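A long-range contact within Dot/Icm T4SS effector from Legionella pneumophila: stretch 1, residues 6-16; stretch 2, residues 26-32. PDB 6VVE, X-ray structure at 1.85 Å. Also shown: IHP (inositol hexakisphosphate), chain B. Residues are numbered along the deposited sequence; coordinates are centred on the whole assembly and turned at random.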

# COMPACT_ATOMS: atom_id res chain seq x y z
N ASN A 6 -23.94 -11.69 7.61
CA ASN A 6 -24.57 -12.47 8.66
C ASN A 6 -24.12 -13.93 8.65
O ASN A 6 -24.18 -14.60 9.69
CB ASN A 6 -26.09 -12.38 8.54
CG ASN A 6 -26.59 -10.95 8.65
OD1 ASN A 6 -26.92 -10.32 7.65
ND2 ASN A 6 -26.63 -10.44 9.88
N LYS A 7 -23.65 -14.43 7.51
CA LYS A 7 -23.11 -15.78 7.45
C LYS A 7 -21.65 -15.81 7.91
O LYS A 7 -21.22 -16.79 8.52
CB LYS A 7 -23.22 -16.33 6.04
CG LYS A 7 -24.64 -16.40 5.50
CD LYS A 7 -24.68 -17.05 4.12
CE LYS A 7 -26.12 -17.26 3.65
NZ LYS A 7 -26.87 -18.19 4.55
N ILE A 8 -20.89 -14.75 7.62
CA ILE A 8 -19.49 -14.71 8.02
C ILE A 8 -19.36 -14.68 9.53
O ILE A 8 -18.50 -15.37 10.10
CB ILE A 8 -18.80 -13.50 7.37
CG1 ILE A 8 -18.70 -13.69 5.85
CG2 ILE A 8 -17.43 -13.28 7.99
CD1 ILE A 8 -18.37 -12.42 5.08
N VAL A 9 -20.20 -13.89 10.21
CA VAL A 9 -20.13 -13.80 11.66
C VAL A 9 -20.51 -15.12 12.32
O VAL A 9 -20.25 -15.30 13.52
CB VAL A 9 -21.03 -12.66 12.18
CG1 VAL A 9 -20.51 -11.32 11.69
CG2 VAL A 9 -22.46 -12.88 11.75
N ASN A 10 -21.13 -16.04 11.58
CA ASN A 10 -21.41 -17.37 12.09
C ASN A 10 -20.24 -18.33 11.89
O ASN A 10 -20.33 -19.49 12.31
CB ASN A 10 -22.66 -17.94 11.41
CG ASN A 10 -23.93 -17.34 11.96
OD1 ASN A 10 -23.98 -16.87 13.09
ND2 ASN A 10 -24.99 -17.36 11.15
N GLY A 11 -19.16 -17.88 11.26
CA GLY A 11 -17.99 -18.72 11.09
C GLY A 11 -17.21 -18.90 12.37
O GLY A 11 -17.77 -18.74 13.46
N THR A 12 -15.93 -19.22 12.27
CA THR A 12 -15.08 -19.46 13.43
C THR A 12 -14.42 -18.15 13.84
O THR A 12 -13.73 -17.51 13.03
CB THR A 12 -14.02 -20.52 13.13
OG1 THR A 12 -14.64 -21.69 12.58
CG2 THR A 12 -13.27 -20.90 14.39
N ASP A 13 -14.60 -17.77 15.10
CA ASP A 13 -14.07 -16.51 15.62
C ASP A 13 -12.59 -16.69 15.94
O ASP A 13 -12.23 -17.41 16.87
CB ASP A 13 -14.85 -16.08 16.85
CG ASP A 13 -14.48 -14.70 17.34
OD1 ASP A 13 -13.40 -14.20 16.97
OD2 ASP A 13 -15.28 -14.12 18.11
N LEU A 14 -11.73 -16.02 15.16
CA LEU A 14 -10.29 -16.05 15.38
C LEU A 14 -9.77 -14.79 16.06
O LEU A 14 -8.55 -14.61 16.19
CB LEU A 14 -9.56 -16.23 14.04
CG LEU A 14 -10.07 -17.32 13.10
CD1 LEU A 14 -9.23 -17.33 11.83
CD2 LEU A 14 -10.06 -18.69 13.75
N THR A 15 -10.67 -13.90 16.50
CA THR A 15 -10.25 -12.60 17.00
C THR A 15 -9.18 -12.69 18.08
O THR A 15 -8.22 -11.90 18.02
CB THR A 15 -11.48 -11.83 17.52
OG1 THR A 15 -12.50 -11.81 16.51
CG2 THR A 15 -11.11 -10.41 17.89
N PRO A 16 -9.26 -13.58 19.07
CA PRO A 16 -8.23 -13.60 20.12
C PRO A 16 -6.82 -13.85 19.60
O PRO A 16 -5.85 -13.53 20.29
CB PRO A 16 -8.68 -14.74 21.05
CG PRO A 16 -10.15 -14.88 20.79
CD PRO A 16 -10.33 -14.56 19.32
N PHE A 26 -14.05 -4.62 15.90
CA PHE A 26 -13.58 -5.51 14.85
C PHE A 26 -13.50 -6.94 15.35
O PHE A 26 -13.16 -7.19 16.51
CB PHE A 26 -12.19 -5.08 14.33
CG PHE A 26 -12.15 -3.69 13.76
CD1 PHE A 26 -12.53 -3.47 12.44
CD2 PHE A 26 -11.73 -2.62 14.52
CE1 PHE A 26 -12.49 -2.20 11.90
CE2 PHE A 26 -11.70 -1.34 13.99
CZ PHE A 26 -12.07 -1.13 12.68
N LYS A 27 -13.81 -7.88 14.45
CA LYS A 27 -13.72 -9.31 14.72
C LYS A 27 -13.11 -9.99 13.50
O LYS A 27 -13.29 -9.53 12.37
CB LYS A 27 -15.09 -9.93 15.03
CG LYS A 27 -15.75 -9.41 16.29
CD LYS A 27 -15.08 -9.95 17.55
CE LYS A 27 -15.76 -9.42 18.81
NZ LYS A 27 -15.11 -9.91 20.06
N ILE A 28 -12.43 -11.11 13.74
CA ILE A 28 -11.83 -11.92 12.69
C ILE A 28 -12.56 -13.26 12.64
O ILE A 28 -12.68 -13.94 13.67
CB ILE A 28 -10.32 -12.13 12.92
CG1 ILE A 28 -9.61 -10.79 13.09
CG2 ILE A 28 -9.73 -12.93 11.77
CD1 ILE A 28 -9.69 -9.89 11.88
N TYR A 29 -13.03 -13.63 11.45
CA TYR A 29 -13.78 -14.87 11.27
C TYR A 29 -13.21 -15.65 10.10
O TYR A 29 -12.85 -15.07 9.06
CB TYR A 29 -15.27 -14.60 11.00
CG TYR A 29 -15.99 -13.88 12.11
CD1 TYR A 29 -16.40 -14.55 13.25
CD2 TYR A 29 -16.28 -12.52 12.01
CE1 TYR A 29 -17.08 -13.89 14.27
CE2 TYR A 29 -16.95 -11.86 13.01
CZ TYR A 29 -17.35 -12.55 14.14
OH TYR A 29 -18.01 -11.88 15.14
N ARG A 30 -13.15 -16.98 10.26
CA ARG A 30 -12.89 -17.90 9.16
C ARG A 30 -14.23 -18.46 8.69
O ARG A 30 -14.94 -19.11 9.47
CB ARG A 30 -11.95 -19.02 9.59
CG ARG A 30 -11.44 -19.86 8.42
CD ARG A 30 -10.47 -20.97 8.86
NE ARG A 30 -10.85 -21.56 10.15
CZ ARG A 30 -10.10 -21.52 11.24
NH1 ARG A 30 -8.91 -20.95 11.23
NH2 ARG A 30 -10.55 -22.07 12.36
N TYR A 31 -14.57 -18.21 7.43
CA TYR A 31 -15.83 -18.65 6.86
C TYR A 31 -15.59 -19.22 5.47
O TYR A 31 -15.17 -18.49 4.57
CB TYR A 31 -16.85 -17.50 6.81
CG TYR A 31 -18.07 -17.79 5.96
CD1 TYR A 31 -19.05 -18.66 6.41
CD2 TYR A 31 -18.24 -17.19 4.72
CE1 TYR A 31 -20.17 -18.93 5.64
CE2 TYR A 31 -19.36 -17.44 3.95
CZ TYR A 31 -20.32 -18.32 4.42
OH TYR A 31 -21.43 -18.58 3.65
N ASN A 32 -15.86 -20.51 5.31
CA ASN A 32 -15.69 -21.20 4.03
C ASN A 32 -14.31 -20.93 3.44
O ASN A 32 -14.16 -20.39 2.34
CB ASN A 32 -16.79 -20.80 3.04
CG ASN A 32 -18.14 -21.39 3.40
OD1 ASN A 32 -18.22 -22.40 4.12
ND2 ASN A 32 -19.21 -20.78 2.91
C1 IHP B . -4.11 -22.65 9.63
C2 IHP B . -4.07 -23.95 10.45
C3 IHP B . -3.75 -23.67 11.92
C4 IHP B . -4.76 -22.68 12.52
C5 IHP B . -4.70 -21.35 11.76
C6 IHP B . -4.96 -21.54 10.26
O11 IHP B . -4.68 -22.94 8.36
P1 IHP B . -3.70 -22.93 7.05
O21 IHP B . -4.38 -22.20 5.92
O31 IHP B . -2.39 -22.27 7.39
O41 IHP B . -3.44 -24.38 6.63
O12 IHP B . -3.07 -24.77 9.90
P2 IHP B . -3.45 -26.33 9.51
O22 IHP B . -4.94 -26.54 9.64
O32 IHP B . -3.03 -26.59 8.09
O42 IHP B . -2.72 -27.26 10.44
O13 IHP B . -2.48 -23.09 11.99
P3 IHP B . -1.39 -23.60 13.11
O23 IHP B . -1.88 -24.88 13.76
O33 IHP B . -0.06 -23.83 12.42
O43 IHP B . -1.21 -22.53 14.17
O14 IHP B . -4.46 -22.46 13.87
P4 IHP B . -5.70 -22.59 14.95
O24 IHP B . -6.26 -23.99 14.93
O34 IHP B . -6.80 -21.62 14.54
O44 IHP B . -5.21 -22.26 16.33
O15 IHP B . -5.67 -20.48 12.27
P5 IHP B . -5.19 -19.15 13.10
O25 IHP B . -6.20 -18.85 14.18
O35 IHP B . -3.85 -19.39 13.73
O45 IHP B . -5.10 -17.99 12.13
O16 IHP B . -4.66 -20.34 9.59
P6 IHP B . -5.88 -19.45 8.93
O26 IHP B . -5.54 -19.10 7.49
O36 IHP B . -7.16 -20.24 8.97
O46 IHP B . -6.04 -18.18 9.74
O HOH W 1 -13.09 -23.27 11.19
O HOH W 2 -17.90 -12.95 17.37

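Stretch 1 leaves a helix, turns, and pairs briefly with the strand of stretch 2, burying 800 Å² in all, summed over both sides. At the start, Lys7 lies along the ring of Tyr31: its carbonyl O is 3.6 Å from Tyr31 CD1, and its aliphatic CD is 3.6 Å from Tyr31 OH, while the end of the side chain leads away. Ile8 is shared between two tyrosines. Its CG1 packs 3.7 Å from Tyr31 CD2, its CG2 lies 3.9 Å from Tyr29 CB, and its CA sits over one face of the Tyr31 ring. Val9 rests on Tyr29 mainly through its backbone: Val9 CA stands 3.8 Å from the centroid of the Tyr29 ring, only 5° off the normal, a nearly ideal CH-pi contact, and Val9 CG1 adds an apolar contact of 3.8 Å to Tyr29 CE2.

A type I turn from Ile8 to Gly11, closed by Gly11 N to Ile8 O at 2.8 Å, directs the chain toward the strand. Gly11 CA approaches Arg30 O to 3.5 Å in a CA-H...O contact. An ideal CB on Gly11 would fall 2.4 Å from Arg30 O, a clash, so the close approach depends on the absence of a side chain.

Thr12 and Arg30 form an antiparallel hydrogen-bonded pair, with Thr12 N to Arg30 O at 3.0 Å and Arg30 N to Thr12 O at 2.9 Å, both close to straight. Their side chains share a face of the sheet, where water 1 joins them, 2.6 Å from Thr12 OG1 and accepting from Arg30 NE at 3.0 Å.

Asp13 pairs with Tyr29 without backbone hydrogen bonds, their side chains on the other face. Water 2 links them, donating to Asp13 OD2 at 3.0 Å and lying 2.5 Å from Tyr29 OH. Asp13 OD1 instead serves its own stretch, accepting from Thr15 N at 2.8 Å and Thr15 OG1 at 2.6 Å.

Leu14 N continues the pairing with a 2.7 Å hydrogen bond to Ile28 O, and Leu14 CB packs 4.0 Å from Ile28 CG2. Leu14 CD2 covers one face of the Arg30 guanidinium, 3.6 Å from Arg30 NH1; near the plane of that group, Arg30 NH1 donates to O36 of inositol hexakisphosphate at 2.9 Å.

At Thr15 a side chain takes over the backbone's role: Ile28 N donates to Thr15 OG1 at 2.9 Å. Because the same hydroxyl donates to Asp13 OD1, it relays between that carboxylate and the strand.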